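Local coordinates for protein isomerase/lactonizing enzyme (Agrobacterium tumefaciens, PDB 1RVK) that is of unknown function but belongs to the enolase superfamily, binds magnesium, and probably catalyses an isomerisation or lactonisation of a carboxylate substrate, at residues G23-G28 with R330-P335; H171-P176 with L187-A192. All coordinates share one frame; numbering follows the deposited sequence.

Interaction 1 of 2, residues G23-G28 with R330-P335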
ATOM      1  N   GLY A  23     -10.149  -2.879 -11.225  1.00 16.04           N
ATOM      2  CA  GLY A  23      -9.473  -3.092  -9.954  1.00 16.38           C
ATOM      3  C   GLY A  23      -9.535  -1.956  -8.947  1.00 16.55           C
ATOM      4  O   GLY A  23      -8.837  -1.997  -7.934  1.00 16.95           O
ATOM      5  N   HIS A  24     -10.360  -0.945  -9.203  1.00 15.05           N
ATOM      6  CA  HIS A  24     -10.471   0.183  -8.277  1.00 14.57           C
ATOM      7  C   HIS A  24     -11.520  -0.109  -7.207  1.00 14.76           C
ATOM      8  O   HIS A  24     -12.594  -0.633  -7.509  1.00 15.78           O
ATOM      9  CB  HIS A  24     -10.835   1.462  -9.040  1.00 14.44           C
ATOM     10  CG  HIS A  24      -9.935   1.743 -10.203  1.00 13.94           C
ATOM     11  ND1 HIS A  24      -8.564   1.803 -10.082  1.00 14.89           N
ATOM     12  CD2 HIS A  24     -10.208   1.953 -11.513  1.00 13.67           C
ATOM     13  CE1 HIS A  24      -8.031   2.035 -11.269  1.00 15.86           C
ATOM     14  NE2 HIS A  24      -9.006   2.131 -12.154  1.00 15.29           N
ATOM     15  N   ALA A  25     -11.205   0.233  -5.959  1.00 13.25           N
ATOM     16  CA  ALA A  25     -12.109  -0.020  -4.837  1.00 14.61           C
ATOM     17  C   ALA A  25     -13.263   0.970  -4.737  1.00 14.43           C
ATOM     18  O   ALA A  25     -13.108   2.157  -5.018  1.00 13.77           O
ATOM     19  CB  ALA A  25     -11.323  -0.023  -3.528  1.00 13.51           C
ATOM     20  N   HIS A  26     -14.421   0.459  -4.326  1.00 14.30           N
ATOM     21  CA  HIS A  26     -15.625   1.265  -4.159  1.00 13.39           C
ATOM     22  C   HIS A  26     -16.481   0.639  -3.076  1.00 13.64           C
ATOM     23  O   HIS A  26     -16.399  -0.564  -2.828  1.00 14.35           O
ATOM     24  CB  HIS A  26     -16.462   1.298  -5.439  1.00 13.47           C
ATOM     25  CG  HIS A  26     -15.781   1.951  -6.599  1.00 15.71           C
ATOM     26  ND1 HIS A  26     -15.315   1.242  -7.684  1.00 18.33           N
ATOM     27  CD2 HIS A  26     -15.478   3.249  -6.839  1.00 13.29           C
ATOM     28  CE1 HIS A  26     -14.753   2.074  -8.542  1.00 16.24           C
ATOM     29  NE2 HIS A  26     -14.838   3.297  -8.053  1.00 19.72           N
ATOM     30  N   PRO A  27     -17.312   1.447  -2.408  1.00 13.52           N
ATOM     31  CA  PRO A  27     -18.168   0.884  -1.367  1.00 13.77           C
ATOM     32  C   PRO A  27     -19.415   0.322  -2.042  1.00 14.48           C
ATOM     33  O   PRO A  27     -19.922   0.895  -3.009  1.00 16.25           O
ATOM     34  CB  PRO A  27     -18.468   2.090  -0.484  1.00 13.63           C
ATOM     35  CG  PRO A  27     -18.548   3.203  -1.480  1.00 14.68           C
ATOM     36  CD  PRO A  27     -17.382   2.920  -2.415  1.00 13.82           C
ATOM     37  N   GLY A  28     -19.897  -0.807  -1.543  1.00 14.18           N
ATOM     38  CA  GLY A  28     -21.079  -1.418  -2.115  1.00 15.12           C
ATOM     39  C   GLY A  28     -21.828  -2.226  -1.074  1.00 14.94           C
ATOM     40  O   GLY A  28     -21.680  -1.989   0.125  1.00 14.55           O
ATOM     41  N   ARG A 330      -3.149   5.848   5.161  1.00 11.76           N
ATOM     42  CA  ARG A 330      -4.293   5.242   5.838  1.00 14.87           C
ATOM     43  C   ARG A 330      -5.536   5.302   4.956  1.00 16.78           C
ATOM     44  O   ARG A 330      -6.066   6.379   4.679  1.00 14.91           O
ATOM     45  CB  ARG A 330      -4.545   5.965   7.167  1.00 12.30           C
ATOM     46  CG  ARG A 330      -5.284   5.136   8.221  1.00 14.48           C
ATOM     47  CD  ARG A 330      -5.111   5.763   9.610  1.00 14.20           C
ATOM     48  NE  ARG A 330      -5.597   4.897  10.684  1.00 14.16           N
ATOM     49  CZ  ARG A 330      -6.819   4.951  11.208  1.00 17.42           C
ATOM     50  NH1 ARG A 330      -7.701   5.840  10.768  1.00 14.61           N
ATOM     51  NH2 ARG A 330      -7.162   4.104  12.171  1.00 14.99           N
ATOM     52  N   GLY A 331      -5.989   4.134   4.515  1.00 19.02           N
ATOM     53  CA  GLY A 331      -7.157   4.062   3.657  1.00 21.50           C
ATOM     54  C   GLY A 331      -7.204   2.726   2.940  1.00 22.79           C
ATOM     55  O   GLY A 331      -6.532   1.783   3.364  1.00 22.00           O
ATOM     56  N   LEU A 332      -7.954   2.635   1.844  1.00 19.48           N
ATOM     57  CA  LEU A 332      -8.714   3.754   1.289  1.00 18.26           C
ATOM     58  C   LEU A 332      -9.971   4.104   2.083  1.00 16.77           C
ATOM     59  O   LEU A 332     -10.621   3.229   2.662  1.00 15.43           O
ATOM     60  CB  LEU A 332      -9.077   3.451  -0.167  1.00 18.12           C
ATOM     61  CG  LEU A 332      -7.856   3.220  -1.062  1.00 19.21           C
ATOM     62  CD1 LEU A 332      -8.296   2.867  -2.471  1.00 21.10           C
ATOM     63  CD2 LEU A 332      -6.993   4.470  -1.068  1.00 20.88           C
ATOM     64  N   LEU A 333     -10.306   5.393   2.083  1.00 13.81           N
ATOM     65  CA  LEU A 333     -11.451   5.932   2.819  1.00 14.17           C
ATOM     66  C   LEU A 333     -12.618   6.380   1.939  1.00 14.40           C
ATOM     67  O   LEU A 333     -12.432   6.779   0.787  1.00 13.53           O
ATOM     68  CB  LEU A 333     -10.993   7.128   3.664  1.00 15.00           C
ATOM     69  CG  LEU A 333     -10.335   6.972   5.042  1.00 20.43           C
ATOM     70  CD1 LEU A 333      -9.726   5.603   5.237  1.00 17.79           C
ATOM     71  CD2 LEU A 333      -9.299   8.071   5.203  1.00 16.66           C
ATOM     72  N   HIS A 334     -13.820   6.337   2.509  1.00 13.16           N
ATOM     73  CA  HIS A 334     -15.035   6.734   1.806  1.00 13.28           C
ATOM     74  C   HIS A 334     -16.075   7.137   2.851  1.00 13.10           C
ATOM     75  O   HIS A 334     -16.162   6.527   3.914  1.00 14.02           O
ATOM     76  CB  HIS A 334     -15.559   5.568   0.961  1.00 12.11           C
ATOM     77  CG  HIS A 334     -16.629   5.956  -0.014  1.00 13.16           C
ATOM     78  ND1 HIS A 334     -17.919   6.251   0.371  1.00 13.24           N
ATOM     79  CD2 HIS A 334     -16.591   6.121  -1.359  1.00 11.76           C
ATOM     80  CE1 HIS A 334     -18.630   6.580  -0.692  1.00 11.40           C
ATOM     81  NE2 HIS A 334     -17.848   6.510  -1.755  1.00 12.95           N
ATOM     82  N   PRO A 335     -16.870   8.175   2.564  1.00 13.52           N
ATOM     83  CA  PRO A 335     -17.874   8.583   3.553  1.00 14.23           C
ATOM     84  C   PRO A 335     -18.867   7.497   3.976  1.00 14.81           C
ATOM     85  O   PRO A 335     -19.392   7.538   5.086  1.00 15.16           O
ATOM     86  CB  PRO A 335     -18.556   9.786   2.888  1.00 15.44           C
ATOM     87  CG  PRO A 335     -18.303   9.577   1.405  1.00 14.35           C
ATOM     88  CD  PRO A 335     -16.890   9.059   1.386  1.00 13.47           C
TER
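Pro-27 sets the edge of its pyrrolidine ring on the imidazole of His-334, a clear example of how proline C-H groups use an aromatic face. Pro-27 CG stands 3.3 Å from the centroid of the His-334 ring and 7° off its normal, a CH-pi contact centred on the ring, while Pro-27 CD lies 3.5 Å from His-334 CD2. The imidazole reaches the proline because His-334 CG is anti to the backbone N (chi1 -168°). On the opposite face Pro-335 CD sits nearer the rim, 3.1 Å above the plane, which leaves the ring between two prolines. Its rotation is fixed by both nitrogens: NE2 is hydrogen-bonded to Asp-141 and ND1 to the backbone N of Phe-336. Two residues earlier on each segment, Ala-25 CB meets Leu-332 CD1 at 4.3 Å, a looser apolar touch. No hydrogen bond joins the segments; the touching parts, 25-27 and 332-334, run in directions 30° apart, and the contact is made by side chains alone. Strand 25-28 pairs instead with strand 17-19, and strand 328-333 with strand 130-137. The whole joins the N-terminal capping domain to the barrel domain, as in the enolase superfamily, with the Leu-332 side chain about 8 Å from the bound magnesium ion.

Interaction 2 of 2, residues H171-P176 with L187-A192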
ATOM      1  N   HIS A 171      -8.044  10.314  -4.815  1.00 13.97           N
ATOM      2  CA  HIS A 171      -7.900   9.394  -5.938  1.00 13.76           C
ATOM      3  C   HIS A 171      -9.142   9.869  -6.683  1.00 14.46           C
ATOM      4  O   HIS A 171     -10.243   9.804  -6.135  1.00 14.09           O
ATOM      5  CB  HIS A 171      -8.078   7.920  -5.540  1.00 13.15           C
ATOM      6  CG  HIS A 171      -6.868   7.306  -4.904  1.00 14.75           C
ATOM      7  ND1 HIS A 171      -6.607   7.399  -3.554  1.00 14.54           N
ATOM      8  CD2 HIS A 171      -5.851   6.583  -5.434  1.00 16.86           C
ATOM      9  CE1 HIS A 171      -5.483   6.759  -3.278  1.00 14.60           C
ATOM     10  NE2 HIS A 171      -5.004   6.255  -4.402  1.00 13.99           N
ATOM     11  N   THR A 172      -8.984  10.378  -7.901  1.00 12.29           N
ATOM     12  CA  THR A 172     -10.141  10.876  -8.630  1.00 14.09           C
ATOM     13  C   THR A 172     -10.851   9.841  -9.503  1.00 13.20           C
ATOM     14  O   THR A 172     -10.608   8.643  -9.367  1.00 15.05           O
ATOM     15  CB  THR A 172      -9.765  12.141  -9.437  1.00 15.27           C
ATOM     16  OG1 THR A 172      -8.478  11.967 -10.045  1.00 15.41           O
ATOM     17  CG2 THR A 172      -9.708  13.347  -8.504  1.00 16.27           C
ATOM     18  N   TRP A 173     -11.735  10.299 -10.384  1.00 14.25           N
ATOM     19  CA  TRP A 173     -12.525   9.399 -11.230  1.00 13.64           C
ATOM     20  C   TRP A 173     -11.776   8.653 -12.328  1.00 15.10           C
ATOM     21  O   TRP A 173     -10.987   9.235 -13.074  1.00 14.85           O
ATOM     22  CB  TRP A 173     -13.684  10.172 -11.854  1.00 15.21           C
ATOM     23  CG  TRP A 173     -14.609  10.774 -10.843  1.00 13.68           C
ATOM     24  CD1 TRP A 173     -15.687  10.174 -10.250  1.00 12.10           C
ATOM     25  CD2 TRP A 173     -14.537  12.097 -10.302  1.00 12.50           C
ATOM     26  NE1 TRP A 173     -16.291  11.046  -9.374  1.00 11.50           N
ATOM     27  CE2 TRP A 173     -15.606  12.232  -9.385  1.00 12.64           C
ATOM     28  CE3 TRP A 173     -13.674  13.184 -10.502  1.00 13.42           C
ATOM     29  CZ2 TRP A 173     -15.834  13.412  -8.668  1.00 12.57           C
ATOM     30  CZ3 TRP A 173     -13.902  14.360  -9.788  1.00 12.92           C
ATOM     31  CH2 TRP A 173     -14.975  14.461  -8.881  1.00 13.66           C
HETATM   32  N   MSE A 174     -12.064   7.358 -12.435  1.00 13.27           N
HETATM   33  CA  MSE A 174     -11.429   6.504 -13.430  1.00 13.58           C
HETATM   34  C   MSE A 174     -12.436   5.514 -14.010  1.00 15.07           C
HETATM   35  O   MSE A 174     -13.395   5.128 -13.341  1.00 15.02           O
HETATM   36  CB  MSE A 174     -10.281   5.725 -12.780  1.00 13.97           C
HETATM   37  CG  MSE A 174      -9.261   6.596 -12.063  1.00 11.39           C
HETATM   38 SE   MSE A 174      -7.834   5.548 -11.286  1.00 18.61          SE
HETATM   39  CE  MSE A 174      -7.250   6.805  -9.945  1.00 14.54           C
ATOM     40  N   PRO A 175     -12.242   5.098 -15.271  1.00 15.81           N
ATOM     41  CA  PRO A 175     -13.208   4.135 -15.809  1.00 18.11           C
ATOM     42  C   PRO A 175     -13.147   2.875 -14.939  1.00 20.23           C
ATOM     43  O   PRO A 175     -12.133   2.614 -14.292  1.00 17.92           O
ATOM     44  CB  PRO A 175     -12.715   3.907 -17.240  1.00 20.72           C
ATOM     45  CG  PRO A 175     -11.251   4.240 -17.171  1.00 22.14           C
ATOM     46  CD  PRO A 175     -11.216   5.443 -16.267  1.00 17.99           C
ATOM     47  N   PRO A 176     -14.214   2.063 -14.930  1.00 21.40           N
ATOM     48  CA  PRO A 176     -15.470   2.179 -15.674  1.00 23.25           C
ATOM     49  C   PRO A 176     -16.460   3.302 -15.340  1.00 24.01           C
ATOM     50  O   PRO A 176     -17.621   3.222 -15.743  1.00 24.50           O
ATOM     51  CB  PRO A 176     -16.088   0.792 -15.507  1.00 23.34           C
ATOM     52  CG  PRO A 176     -15.649   0.408 -14.141  1.00 23.40           C
ATOM     53  CD  PRO A 176     -14.196   0.822 -14.136  1.00 23.00           C
ATOM     54  N   LEU A 187      -9.568  18.432 -11.544  1.00 13.49           N
ATOM     55  CA  LEU A 187      -9.120  19.712 -11.010  1.00 13.54           C
ATOM     56  C   LEU A 187     -10.196  20.377 -10.159  1.00 14.82           C
ATOM     57  O   LEU A 187      -9.878  21.049  -9.180  1.00 12.70           O
ATOM     58  CB  LEU A 187      -8.690  20.650 -12.140  1.00 15.07           C
ATOM     59  CG  LEU A 187      -7.328  20.333 -12.766  1.00 17.14           C
ATOM     60  CD1 LEU A 187      -7.087  21.219 -13.980  1.00 17.14           C
ATOM     61  CD2 LEU A 187      -6.242  20.537 -11.726  1.00 17.77           C
ATOM     62  N   LYS A 188     -11.463  20.198 -10.528  1.00 14.56           N
ATOM     63  CA  LYS A 188     -12.551  20.785  -9.746  1.00 16.32           C
ATOM     64  C   LYS A 188     -12.599  20.141  -8.367  1.00 14.94           C
ATOM     65  O   LYS A 188     -12.875  20.806  -7.370  1.00 14.15           O
ATOM     66  CB  LYS A 188     -13.906  20.582 -10.425  1.00 16.75           C
ATOM     67  CG  LYS A 188     -14.156  21.456 -11.645  1.00 22.33           C
ATOM     68  CD  LYS A 188     -15.637  21.431 -12.005  1.00 24.93           C
ATOM     69  CE  LYS A 188     -15.891  21.916 -13.423  1.00 30.25           C
ATOM     70  NZ  LYS A 188     -15.421  20.922 -14.435  1.00 34.89           N
ATOM     71  N   ALA A 189     -12.344  18.838  -8.315  1.00 14.71           N
ATOM     72  CA  ALA A 189     -12.347  18.125  -7.043  1.00 12.83           C
ATOM     73  C   ALA A 189     -11.214  18.656  -6.176  1.00 14.49           C
ATOM     74  O   ALA A 189     -11.398  18.928  -4.991  1.00 13.42           O
ATOM     75  CB  ALA A 189     -12.171  16.632  -7.273  1.00 14.03           C
ATOM     76  N   CYS A 190     -10.038  18.804  -6.777  1.00 13.53           N
ATOM     77  CA  CYS A 190      -8.880  19.307  -6.049  1.00 12.96           C
ATOM     78  C   CYS A 190      -9.135  20.706  -5.504  1.00 13.19           C
ATOM     79  O   CYS A 190      -8.789  21.014  -4.358  1.00 14.10           O
ATOM     80  CB  CYS A 190      -7.649  19.315  -6.957  1.00 12.60           C
ATOM     81  SG  CYS A 190      -7.037  17.650  -7.336  1.00 15.78           S
ATOM     82  N   ALA A 191      -9.742  21.550  -6.329  1.00 13.00           N
ATOM     83  CA  ALA A 191     -10.046  22.920  -5.931  1.00 13.85           C
ATOM     84  C   ALA A 191     -11.071  22.943  -4.803  1.00 14.75           C
ATOM     85  O   ALA A 191     -10.962  23.739  -3.870  1.00 14.85           O
ATOM     86  CB  ALA A 191     -10.568  23.706  -7.127  1.00 15.64           C
ATOM     87  N   ALA A 192     -12.077  22.079  -4.905  1.00 14.66           N
ATOM     88  CA  ALA A 192     -13.119  21.995  -3.888  1.00 14.49           C
ATOM     89  C   ALA A 192     -12.524  21.600  -2.540  1.00 15.11           C
ATOM     90  O   ALA A 192     -12.901  22.147  -1.500  1.00 15.04           O
ATOM     91  CB  ALA A 192     -14.178  20.983  -4.309  1.00 15.84           C
TER
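The backbone of 171-176 is an irregular segment that follows strand 167-171, whereas 187-192 lies wholly within helix 183-197, with regular i to i+4 bonds such as Ala-191 N to Leu-187 O at 2.9 Å. They come closest at Thr-172 and Ala-189, whose CA atoms are 7.7 Å apart, and no hydrogen bond crosses between them. Ala-189 is the one helix residue that carries the contact: its CB points at the loop and meets two side chains. Trp-173 reaches it with CZ3 and CH2, the outer atoms of its six-membered ring, 3.8 and 3.9 Å from Ala-189 CB, and the methyl approaches the ring obliquely. The indole gets there because its CG is anti to the carbonyl carbon (chi1 -60°), carrying the ring toward the helix although the CB itself does not head that way. The methyl of Thr-172, CG2, adds a looser touch 4.3 Å from the same CB. Beyond the helix contact, the indole meets Tyr-153 edge-to-face and also packs against Trp-179. Thr-172 and Cys-190 both touch Ile-205 of strand 202-206, and Leu-187 turns to Leu-219 and Leu-223 of helix 213-224. The loop and the helix thus belong to a beta-alpha-beta crossover of the barrel, running from strand 167-171 through helix 183-197 to the parallel strand 202-206.

In the fold
The two interactions illustrate how one barrel can carry both a domain junction and a local loop-to-helix contact. Their centres lie 14 Å apart on the same side of the chain's centre. Interaction 1 bridges 302 residues, from the N-terminal domain to strand 328-333; both segments of interaction 2 fall between its two ends in sequence and are only 11 residues apart. They touch directly: His-24 packs on Met-174 and Pro-175, and Leu-332 CD2 lies 3.5 Å from His-171 CE1. Strands 167-171 and 328-333 both pair with strand 130-137. The N-terminal segment, barrel strands and loop thus meet near the magnesium ion held by Asp-206, Glu-232 and Glu-258.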